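Local coordinates for 5-formaminoimidazole-4-carboxamide-1-(beta)-D-ribofuranosyl 5'-monophosphate synthetase (Methanocaldococcus jannaschii, PDB 2R7L), which catalyses the ATP- and formate-dependent formylation of AICAR to FAICAR in purine biosynthesis, without using folates, at residues T205-H210 against L223-R228. Residues are numbered along the deposited sequence; the frame is centred on the assembly and turned at random.
Sequences TNFCIH and LGMDKR. With AMZ (aminoimidazole 4-carboxamide ribonucleotide), chain F; ATP (adenosine-5'-triphosphate), chain E.
Cys208 SG lies under one face of the Arg228 guanidinium, 3.7 Å from CZ. The carboxamide nitrogen N2 of AMZ sits over the opposite face, so the flat group lies between sulfur and substrate. At its edge, NE and NH2 make weak, long hydrogen bonds to the ATP gamma-phosphate oxygen O2G. Asp226 OD2 receives Arg228 NH1 on its syn lone pair (3.2 Å), a salt bridge, and NH2 forms another with Asp316. An alanine in place of Arg228 would probably leave O2G without these weak bonds and Asp226 OD2 without its cationic mate. The other carboxylate oxygen, Asp226 OD1, accepts a hydrogen bond from His210 NE2, with ring and carboxylate nearly coplanar; its 2.5 Å length is doubtful. In the second shell, Asn206 OD1 accepts a hydrogen bond from Arg228 N (3.0 Å, 168°). Asn206 CG, anti to the backbone N (chi1 -176°), is carried toward 223-228, while ND2 hydrogen-bonds Ser298 O of strand 292-300. Antiparallel backbone bonds pair Cys208 with Asp226, and Leu223 and Gly224 face His210 in a classic beta bulge. On the other face of this hairpin, Met225 SD meets Phe207 CD1 obliquely at 4.0 Å, a Met-aromatic contact. Asp226 and Asp316 are likely to offset the guanidinium charge and hold its face to AMZ and its edge to the ATP gamma-phosphate.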
ATOM      1  N   THR A 205       9.870 -12.541 -33.164  1.00 28.61           N
ATOM      2  CA  THR A 205       9.053 -11.790 -32.230  1.00 27.44           C
ATOM      3  C   THR A 205       9.854 -10.630 -31.634  1.00 24.95           C
ATOM      4  O   THR A 205      10.993 -10.809 -31.214  1.00 28.63           O
ATOM      5  CB  THR A 205       8.527 -12.718 -31.126  1.00 23.58           C
ATOM      6  OG1 THR A 205       9.540 -13.667 -30.771  1.00 25.64           O
ATOM      7  CG2 THR A 205       7.321 -13.481 -31.613  1.00 23.72           C
ATOM      8  N   ASN A 206       9.257  -9.442 -31.623  1.00 24.14           N
ATOM      9  CA  ASN A 206       9.901  -8.250 -31.086  1.00 26.69           C
ATOM     10  C   ASN A 206       9.894  -8.167 -29.555  1.00 31.52           C
ATOM     11  O   ASN A 206       8.841  -8.243 -28.907  1.00 28.78           O
ATOM     12  CB  ASN A 206       9.237  -7.000 -31.654  1.00 29.16           C
ATOM     13  CG  ASN A 206       9.923  -5.716 -31.214  1.00 31.10           C
ATOM     14  OD1 ASN A 206       9.267  -4.698 -31.036  1.00 32.37           O
ATOM     15  ND2 ASN A 206      11.246  -5.755 -31.054  1.00 28.40           N
ATOM     16  N   PHE A 207      11.085  -8.013 -28.994  1.00 30.17           N
ATOM     17  CA  PHE A 207      11.261  -7.734 -27.574  1.00 27.22           C
ATOM     18  C   PHE A 207      12.217  -6.567 -27.468  1.00 29.51           C
ATOM     19  O   PHE A 207      13.403  -6.719 -27.738  1.00 31.40           O
ATOM     20  CB  PHE A 207      11.890  -8.935 -26.870  1.00 25.29           C
ATOM     21  CG  PHE A 207      11.011 -10.151 -26.843  1.00 28.18           C
ATOM     22  CD1 PHE A 207      10.072 -10.320 -25.838  1.00 23.97           C
ATOM     23  CD2 PHE A 207      11.136 -11.137 -27.816  1.00 29.89           C
ATOM     24  CE1 PHE A 207       9.263 -11.448 -25.803  1.00 24.77           C
ATOM     25  CE2 PHE A 207      10.331 -12.260 -27.790  1.00 25.69           C
ATOM     26  CZ  PHE A 207       9.384 -12.411 -26.775  1.00 28.95           C
ATOM     27  N   CYS A 208      11.691  -5.395 -27.124  1.00 32.48           N
ATOM     28  CA  CYS A 208      12.530  -4.266 -26.767  1.00 24.81           C
ATOM     29  C   CYS A 208      12.789  -4.357 -25.265  1.00 28.35           C
ATOM     30  O   CYS A 208      11.892  -4.155 -24.452  1.00 27.03           O
ATOM     31  CB  CYS A 208      11.862  -2.944 -27.148  1.00 27.70           C
ATOM     32  SG  CYS A 208      11.357  -2.846 -28.912  1.00 34.89           S
ATOM     33  N   ILE A 209      14.023  -4.694 -24.911  1.00 30.86           N
ATOM     34  CA  ILE A 209      14.382  -5.015 -23.536  1.00 27.13           C
ATOM     35  C   ILE A 209      15.001  -3.813 -22.834  1.00 33.23           C
ATOM     36  O   ILE A 209      16.023  -3.268 -23.272  1.00 25.23           O
ATOM     37  CB  ILE A 209      15.346  -6.215 -23.501  1.00 31.86           C
ATOM     38  CG1 ILE A 209      14.725  -7.393 -24.269  1.00 25.39           C
ATOM     39  CG2 ILE A 209      15.659  -6.605 -22.065  1.00 25.13           C
ATOM     40  CD1 ILE A 209      15.727  -8.424 -24.776  1.00 34.44           C
ATOM     41  N   HIS A 210      14.369  -3.389 -21.746  1.00 24.75           N
ATOM     42  CA  HIS A 210      14.822  -2.199 -21.037  1.00 30.07           C
ATOM     43  C   HIS A 210      15.651  -2.574 -19.809  1.00 23.82           C
ATOM     44  O   HIS A 210      15.149  -3.181 -18.854  1.00 29.03           O
ATOM     45  CB  HIS A 210      13.636  -1.297 -20.695  1.00 25.50           C
ATOM     46  CG  HIS A 210      12.722  -1.048 -21.858  1.00 29.19           C
ATOM     47  ND1 HIS A 210      12.908  -0.010 -22.744  1.00 22.08           N
ATOM     48  CD2 HIS A 210      11.625  -1.717 -22.288  1.00 22.45           C
ATOM     49  CE1 HIS A 210      11.964  -0.045 -23.667  1.00 26.21           C
ATOM     50  NE2 HIS A 210      11.170  -1.069 -23.410  1.00 31.06           N
ATOM     51  N   LEU A 223      14.352  -4.261 -16.255  1.00 26.03           N
ATOM     52  CA  LEU A 223      13.221  -3.456 -15.797  1.00 29.80           C
ATOM     53  C   LEU A 223      11.909  -3.786 -16.500  1.00 26.47           C
ATOM     54  O   LEU A 223      10.842  -3.701 -15.899  1.00 28.74           O
ATOM     55  CB  LEU A 223      13.533  -1.955 -15.931  1.00 19.11           C
ATOM     56  CG  LEU A 223      14.094  -1.245 -14.686  1.00 25.68           C
ATOM     57  CD1 LEU A 223      13.056  -1.229 -13.590  1.00 28.22           C
ATOM     58  CD2 LEU A 223      15.381  -1.890 -14.174  1.00 24.24           C
ATOM     59  N   GLY A 224      11.987  -4.161 -17.770  1.00 27.68           N
ATOM     60  CA  GLY A 224      10.784  -4.490 -18.525  1.00 20.99           C
ATOM     61  C   GLY A 224      10.996  -4.648 -20.018  1.00 27.83           C
ATOM     62  O   GLY A 224      12.129  -4.572 -20.512  1.00 27.95           O
ATOM     63  N   MET A 225       9.894  -4.864 -20.741  1.00 23.34           N
ATOM     64  CA  MET A 225       9.953  -5.143 -22.175  1.00 23.96           C
ATOM     65  C   MET A 225       8.663  -4.707 -22.836  1.00 24.57           C
ATOM     66  O   MET A 225       7.582  -4.817 -22.239  1.00 25.26           O
ATOM     67  CB  MET A 225      10.109  -6.650 -22.432  1.00 25.75           C
ATOM     68  CG  MET A 225      11.291  -7.316 -21.762  1.00 22.12           C
ATOM     69  SD  MET A 225      11.313  -9.072 -22.196  1.00 29.69           S
ATOM     70  CE  MET A 225      12.745  -9.639 -21.280  1.00 22.80           C
ATOM     71  N   ASP A 226       8.777  -4.249 -24.077  1.00 20.71           N
ATOM     72  CA  ASP A 226       7.613  -3.947 -24.906  1.00 26.80           C
ATOM     73  C   ASP A 226       7.837  -4.463 -26.324  1.00 27.82           C
ATOM     74  O   ASP A 226       8.965  -4.773 -26.723  1.00 28.19           O
ATOM     75  CB  ASP A 226       7.349  -2.435 -24.956  1.00 25.01           C
ATOM     76  CG  ASP A 226       8.412  -1.677 -25.757  1.00 34.85           C
ATOM     77  OD1 ASP A 226       9.544  -1.544 -25.246  1.00 34.93           O
ATOM     78  OD2 ASP A 226       8.116  -1.200 -26.886  1.00 33.87           O
ATOM     79  N   LYS A 227       6.753  -4.565 -27.080  1.00 24.54           N
ATOM     80  CA  LYS A 227       6.858  -4.752 -28.517  1.00 29.53           C
ATOM     81  C   LYS A 227       6.287  -3.511 -29.184  1.00 33.12           C
ATOM     82  O   LYS A 227       5.331  -2.915 -28.685  1.00 31.35           O
ATOM     83  CB  LYS A 227       6.162  -6.037 -28.975  1.00 35.06           C
ATOM     84  CG  LYS A 227       4.655  -6.002 -28.967  1.00 28.36           C
ATOM     85  CD  LYS A 227       4.093  -7.153 -29.781  1.00 29.91           C
ATOM     86  CE  LYS A 227       2.624  -6.949 -30.057  1.00 37.42           C
ATOM     87  NZ  LYS A 227       2.130  -7.820 -31.147  1.00 27.87           N
ATOM     88  N   ARG A 228       6.895  -3.106 -30.294  1.00 23.98           N
ATOM     89  CA  ARG A 228       6.509  -1.876 -30.969  1.00 31.95           C
ATOM     90  C   ARG A 228       5.147  -2.016 -31.621  1.00 27.37           C
ATOM     91  O   ARG A 228       4.750  -3.112 -32.022  1.00 23.47           O
ATOM     92  CB  ARG A 228       7.527  -1.506 -32.047  1.00 32.03           C
ATOM     93  CG  ARG A 228       8.950  -1.369 -31.559  1.00 36.49           C
ATOM     94  CD  ARG A 228       9.042  -0.325 -30.468  1.00 41.09           C
ATOM     95  NE  ARG A 228      10.332   0.348 -30.479  1.00 44.24           N
ATOM     96  CZ  ARG A 228      10.942   0.819 -29.397  1.00 43.72           C
ATOM     97  NH1 ARG A 228      10.382   0.684 -28.202  1.00 35.31           N
ATOM     98  NH2 ARG A 228      12.118   1.421 -29.512  1.00 42.61           N
TER
HETATM   99  O5  AMZ F 401       7.063   4.802 -27.910  1.00 35.53           O
HETATM  100  C6  AMZ F 401       8.164   4.613 -28.432  1.00 33.97           C
HETATM  101  N2  AMZ F 401       8.728   3.418 -28.586  1.00 26.89           N
HETATM  102  C3A AMZ F 401       8.976   5.780 -28.970  1.00 27.91           C
HETATM  103  C7A AMZ F 401      10.160   5.713 -29.682  1.00 31.41           C
HETATM  104  N3  AMZ F 401      10.836   4.618 -30.035  1.00 25.65           N
HETATM  105  N1  AMZ F 401       8.640   7.058 -28.845  1.00 32.69           N
HETATM  106  C5  AMZ F 401       9.594   7.775 -29.455  1.00 26.94           C
HETATM  107  N   AMZ F 401      10.518   6.953 -29.965  1.00 35.75           N
HETATM  108  C1  AMZ F 401      11.739   7.359 -30.703  1.00 40.42           C
HETATM  109  C2  AMZ F 401      11.500   7.511 -32.206  1.00 42.31           C
HETATM  110  C3  AMZ F 401      11.366   9.011 -32.394  1.00 45.06           C
HETATM  111  O2  AMZ F 401      11.946   9.383 -33.643  1.00 52.16           O
HETATM  112  O1  AMZ F 401      12.669   7.036 -32.883  1.00 50.91           O
HETATM  113  O   AMZ F 401      12.055   8.660 -30.182  1.00 38.43           O
HETATM  114  C   AMZ F 401      12.241   9.567 -31.273  1.00 48.29           C
HETATM  115  C4  AMZ F 401      11.751  10.946 -30.789  1.00 41.52           C
HETATM  116  O3  AMZ F 401      10.392  10.865 -30.371  1.00 32.80           O
HETATM  117  P   AMZ F 401       9.377  12.008 -30.779  1.00 35.93           P
HETATM  118  OP1 AMZ F 401       9.665  13.337 -30.181  1.00 38.70           O
HETATM  119  O4  AMZ F 401       9.387  12.104 -32.384  1.00 41.19           O
HETATM  120  OP2 AMZ F 401       7.895  11.498 -30.368  1.00 34.79           O
HETATM  121  PG  ATP E 400      12.222   3.596 -33.428  1.00 56.33           P
HETATM  122  O1G ATP E 400      12.886   4.641 -32.561  1.00 53.25           O
HETATM  123  O2G ATP E 400      12.158   2.216 -32.804  1.00 46.99           O
HETATM  124  O3G ATP E 400      10.918   4.057 -34.037  1.00 56.65           O
HETATM  125  PB  ATP E 400      14.656   2.711 -34.619  1.00 47.22           P
HETATM  126  O1B ATP E 400      14.998   2.437 -33.175  1.00 49.54           O
HETATM  127  O2B ATP E 400      15.639   3.501 -35.454  1.00 50.83           O
HETATM  128  O3B ATP E 400      13.219   3.451 -34.702  1.00 49.13           O
HETATM  129  PA  ATP E 400      14.517   0.941 -36.885  1.00 40.04           P
HETATM  130  O1A ATP E 400      15.840   0.267 -37.139  1.00 36.87           O
HETATM  131  O2A ATP E 400      14.069   2.141 -37.674  1.00 40.82           O
HETATM  132  O3A ATP E 400      14.413   1.264 -35.298  1.00 46.35           O
HETATM  133  O5' ATP E 400      13.391  -0.186 -37.040  1.00 38.31           O
HETATM  134  C5' ATP E 400      12.039   0.199 -37.232  1.00 38.81           C
HETATM  135  C4' ATP E 400      11.207  -1.068 -37.329  1.00 39.60           C
HETATM  136  O4' ATP E 400      11.543  -1.797 -38.514  1.00 36.02           O
HETATM  137  C3' ATP E 400      11.462  -2.028 -36.180  1.00 39.04           C
HETATM  138  O3' ATP E 400      10.644  -1.734 -35.043  1.00 46.13           O
HETATM  139  C2' ATP E 400      11.135  -3.375 -36.793  1.00 39.09           C
HETATM  140  O2' ATP E 400       9.735  -3.635 -36.705  1.00 36.32           O
HETATM  141  C1' ATP E 400      11.507  -3.205 -38.261  1.00 31.08           C
HETATM  142  N9  ATP E 400      12.870  -3.740 -38.443  1.00 32.87           N
HETATM  143  C8  ATP E 400      14.004  -3.038 -38.252  1.00 29.06           C
HETATM  144  N7  ATP E 400      15.094  -3.809 -38.485  1.00 31.25           N
HETATM  145  C5  ATP E 400      14.657  -5.029 -38.852  1.00 31.49           C
HETATM  146  C6  ATP E 400      15.288  -6.306 -39.252  1.00 30.22           C
HETATM  147  N6  ATP E 400      16.636  -6.440 -39.303  1.00 30.68           N
HETATM  148  N1  ATP E 400      14.469  -7.335 -39.543  1.00 33.53           N
HETATM  149  C2  ATP E 400      13.123  -7.217 -39.488  1.00 30.45           C
HETATM  150  N3  ATP E 400      12.487  -6.085 -39.144  1.00 28.55           N
HETATM  151  C4  ATP E 400      13.188  -4.981 -38.809  1.00 29.35           C